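Local coordinates for sensor protein (Haloarcula marismortui ATCC 43049, PDB 3BWL) that probably acts as a phosphorelay sensor histidine kinase, passing phosphate from ATP to a protein histidine, here represented by one ligand-binding PAS domain, at residues P27-V32 / Q44-E49. Residues are numbered along the deposited sequence; the frame is centred on the assembly and turned at random. Where two conformers were deposited one is given.
Sequences PDMIDV and QRFCAE. With I3A (1H-indole-3-carbaldehyde), chain F.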
loop_
_atom_site.group_PDB
_atom_site.type_symbol
_atom_site.label_atom_id
_atom_site.label_comp_id
_atom_site.label_asym_id
_atom_site.label_seq_id
_atom_site.Cartn_x
_atom_site.Cartn_y
_atom_site.Cartn_z
ATOM N N PRO A 27 -4.434 -5.116 0.492
ATOM C CA PRO A 27 -5.618 -5.725 -0.163
ATOM C C PRO A 27 -5.680 -5.363 -1.648
ATOM O O PRO A 27 -6.343 -6.048 -2.426
ATOM C CB PRO A 27 -6.806 -5.165 0.611
ATOM C CG PRO A 27 -6.275 -3.917 1.295
ATOM C CD PRO A 27 -4.816 -4.197 1.579
ATOM N N ASP A 28 -4.980 -4.279 -2.026
ATOM C CA ASP A 28 -4.870 -3.877 -3.430
ATOM C C ASP A 28 -3.512 -4.286 -4.006
ATOM O O ASP A 28 -2.529 -4.458 -3.285
ATOM C CB ASP A 28 -5.065 -2.362 -3.599
ATOM C CG ASP A 28 -6.476 -1.914 -3.270
ATOM O OD1 ASP A 28 -7.457 -2.565 -3.676
ATOM O OD2 ASP A 28 -6.607 -0.888 -2.579
HETATM N N MSE A 29 -3.496 -4.520 -5.311
HETATM C CA MSE A 29 -2.278 -4.972 -6.010
HETATM C C MSE A 29 -1.293 -3.812 -6.089
HETATM O O MSE A 29 -1.726 -2.649 -6.279
HETATM C CB MSE A 29 -2.646 -5.392 -7.426
HETATM C CG MSE A 29 -3.727 -6.470 -7.442
HETATM SE SE MSE A 29 -4.537 -6.675 -9.182
HETATM C CE MSE A 29 -2.994 -7.158 -10.210
ATOM N N ILE A 30 0.013 -4.115 -5.943
ATOM C CA ILE A 30 1.053 -3.100 -6.077
ATOM C C ILE A 30 2.123 -3.546 -7.088
ATOM O O ILE A 30 2.598 -4.682 -7.039
ATOM C CB ILE A 30 1.755 -2.883 -4.737
ATOM C CG1 ILE A 30 0.734 -2.504 -3.661
ATOM C CG2 ILE A 30 2.868 -1.771 -4.910
ATOM C CD1 ILE A 30 1.375 -2.327 -2.220
ATOM N N ASP A 31 2.498 -2.668 -8.012
ATOM C CA ASP A 31 3.661 -2.939 -8.832
ATOM C C ASP A 31 4.472 -1.654 -8.902
ATOM O O ASP A 31 3.926 -0.535 -8.691
ATOM C CB ASP A 31 3.280 -3.431 -10.242
ATOM C CG ASP A 31 2.477 -2.404 -11.038
ATOM O OD1 ASP A 31 1.224 -2.404 -10.957
ATOM O OD2 ASP A 31 3.111 -1.619 -11.812
ATOM N N VAL A 32 5.766 -1.834 -9.130
ATOM C CA VAL A 32 6.725 -0.742 -9.316
ATOM C C VAL A 32 7.297 -0.863 -10.727
ATOM O O VAL A 32 7.756 -1.958 -11.108
ATOM C CB VAL A 32 7.882 -0.801 -8.249
ATOM C CG1 VAL A 32 8.853 0.368 -8.455
ATOM C CG2 VAL A 32 7.278 -0.725 -6.841
ATOM N N GLN A 44 2.769 -9.642 -3.349
ATOM C CA GLN A 44 2.160 -10.972 -3.486
ATOM C C GLN A 44 0.725 -10.843 -3.991
ATOM O O GLN A 44 0.271 -11.686 -4.781
ATOM C CB GLN A 44 2.234 -11.785 -2.184
ATOM C CG GLN A 44 1.443 -13.120 -2.265
ATOM C CD GLN A 44 2.116 -14.173 -3.133
ATOM O OE1 GLN A 44 3.209 -14.646 -2.819
ATOM N NE2 GLN A 44 1.448 -14.568 -4.217
ATOM N N ARG A 45 0.028 -9.768 -3.579
ATOM C CA ARG A 45 -1.354 -9.543 -4.018
ATOM C C ARG A 45 -1.439 -9.473 -5.574
ATOM O O ARG A 45 -2.341 -10.049 -6.174
ATOM C CB ARG A 45 -1.948 -8.285 -3.365
ATOM C CG ARG A 45 -3.466 -8.140 -3.611
ATOM C CD ARG A 45 -4.310 -9.151 -2.873
ATOM N NE ARG A 45 -4.206 -8.913 -1.417
ATOM C CZ ARG A 45 -4.787 -9.630 -0.453
ATOM N NH1 ARG A 45 -5.541 -10.672 -0.742
ATOM N NH2 ARG A 45 -4.621 -9.285 0.828
ATOM N N PHE A 46 -0.523 -8.744 -6.191
ATOM C CA PHE A 46 -0.476 -8.634 -7.656
ATOM C C PHE A 46 -0.391 -10.022 -8.287
ATOM O O PHE A 46 -1.177 -10.353 -9.173
ATOM C CB PHE A 46 0.722 -7.774 -8.060
ATOM C CG PHE A 46 0.807 -7.511 -9.537
ATOM C CD1 PHE A 46 0.393 -6.289 -10.044
ATOM C CD2 PHE A 46 1.302 -8.477 -10.401
ATOM C CE1 PHE A 46 0.450 -6.020 -11.419
ATOM C CE2 PHE A 46 1.373 -8.243 -11.790
ATOM C CZ PHE A 46 0.971 -7.003 -12.292
ATOM N N CYS A 47 0.572 -10.829 -7.820
ATOM C CA CYS A 47 0.821 -12.171 -8.364
ATOM C C CYS A 47 -0.390 -13.097 -8.139
ATOM O O CYS A 47 -0.864 -13.802 -9.081
ATOM C CB CYS A 47 2.081 -12.751 -7.711
ATOM S SG CYS A 47 3.536 -11.831 -8.139
ATOM N N ALA A 48 -0.883 -13.105 -6.902
ATOM C CA ALA A 48 -2.022 -13.934 -6.538
ATOM C C ALA A 48 -3.279 -13.589 -7.338
ATOM O O ALA A 48 -3.926 -14.481 -7.868
ATOM C CB ALA A 48 -2.314 -13.816 -5.071
ATOM N N GLU A 49 -3.614 -12.309 -7.411
ATOM C CA GLU A 49 -4.833 -11.852 -8.122
ATOM C C GLU A 49 -4.766 -12.237 -9.608
ATOM O O GLU A 49 -5.771 -12.658 -10.174
ATOM C CB GLU A 49 -5.021 -10.348 -7.972
ATOM C CG GLU A 49 -5.430 -9.893 -6.507
ATOM C CD GLU A 49 -6.934 -9.914 -6.248
ATOM O OE1 GLU A 49 -7.648 -10.786 -6.797
ATOM O OE2 GLU A 49 -7.411 -9.016 -5.515
HETATM O O I3A F . 1.416 -0.033 -13.223
HETATM C "C3'" I3A F . 0.389 -0.625 -13.537
HETATM C C3 I3A F . -0.347 -0.242 -14.791
HETATM C C2 I3A F . -1.488 -0.982 -15.203
HETATM N N I3A F . -1.841 -0.355 -16.374
HETATM C C8 I3A F . -0.993 0.665 -16.693
HETATM C C9 I3A F . -0.002 0.761 -15.720
HETATM C C4 I3A F . 0.993 1.757 -15.802
HETATM C C5 I3A F . 1.003 2.634 -16.918
HETATM C C6 I3A F . 0.026 2.515 -17.920
HETATM C C7 I3A F . -0.978 1.534 -17.796
HETATM O O HOH W 1 -6.561 -6.524 -5.294
#
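The methyl CE of M29, a selenomethionine, lies over one face of the F46 ring in a CH-pi contact, 3.9 Å from the ring centroid and 29° off its normal. It leans toward the CD1 side of the ring, where CE comes within 3.5 Å of CD1. The M29 chain bends at chi3 (60°), which swings CE back over the phenyl, while SE rests against CB of E49, 3.9 Å away. A long, unbranched, flexible methionine-type side chain (here with selenium in place of sulfur) suits this place because it can follow both the flat ring and the helix surface. Obliquely to the same ring sit the carbonyl O of I30 and OD1 of D31, the latter 3.7 Å from F46 CE1. The guanidinium of R45 is the other flat group; P27 CA approaches it obliquely, 3.7 Å from NE. NE and NH2 are hydrogen-bonded to the carbonyls of S26 and N25, so arginine fastens helix 44-50 to the end of helix 2-25, its methylenes packing beside P27 O and D28 O. One water donates to both P27 O (2.9 Å) and E49 OE2 (2.6 Å), and R86 of the second subunit also binds both oxygens, bringing the dimer partner to this corner. Strand 29-33 and helix 44-50 of the PAS fold thus meet through an apolar centre with a polar, water-bridged border. D31 reaches on into the pocket, its OD2 2.7 Å from the aldehyde O of the bound indole-3-carbaldehyde; two oxygens so close suggest that the acid is probably protonated, as its buried setting would favour.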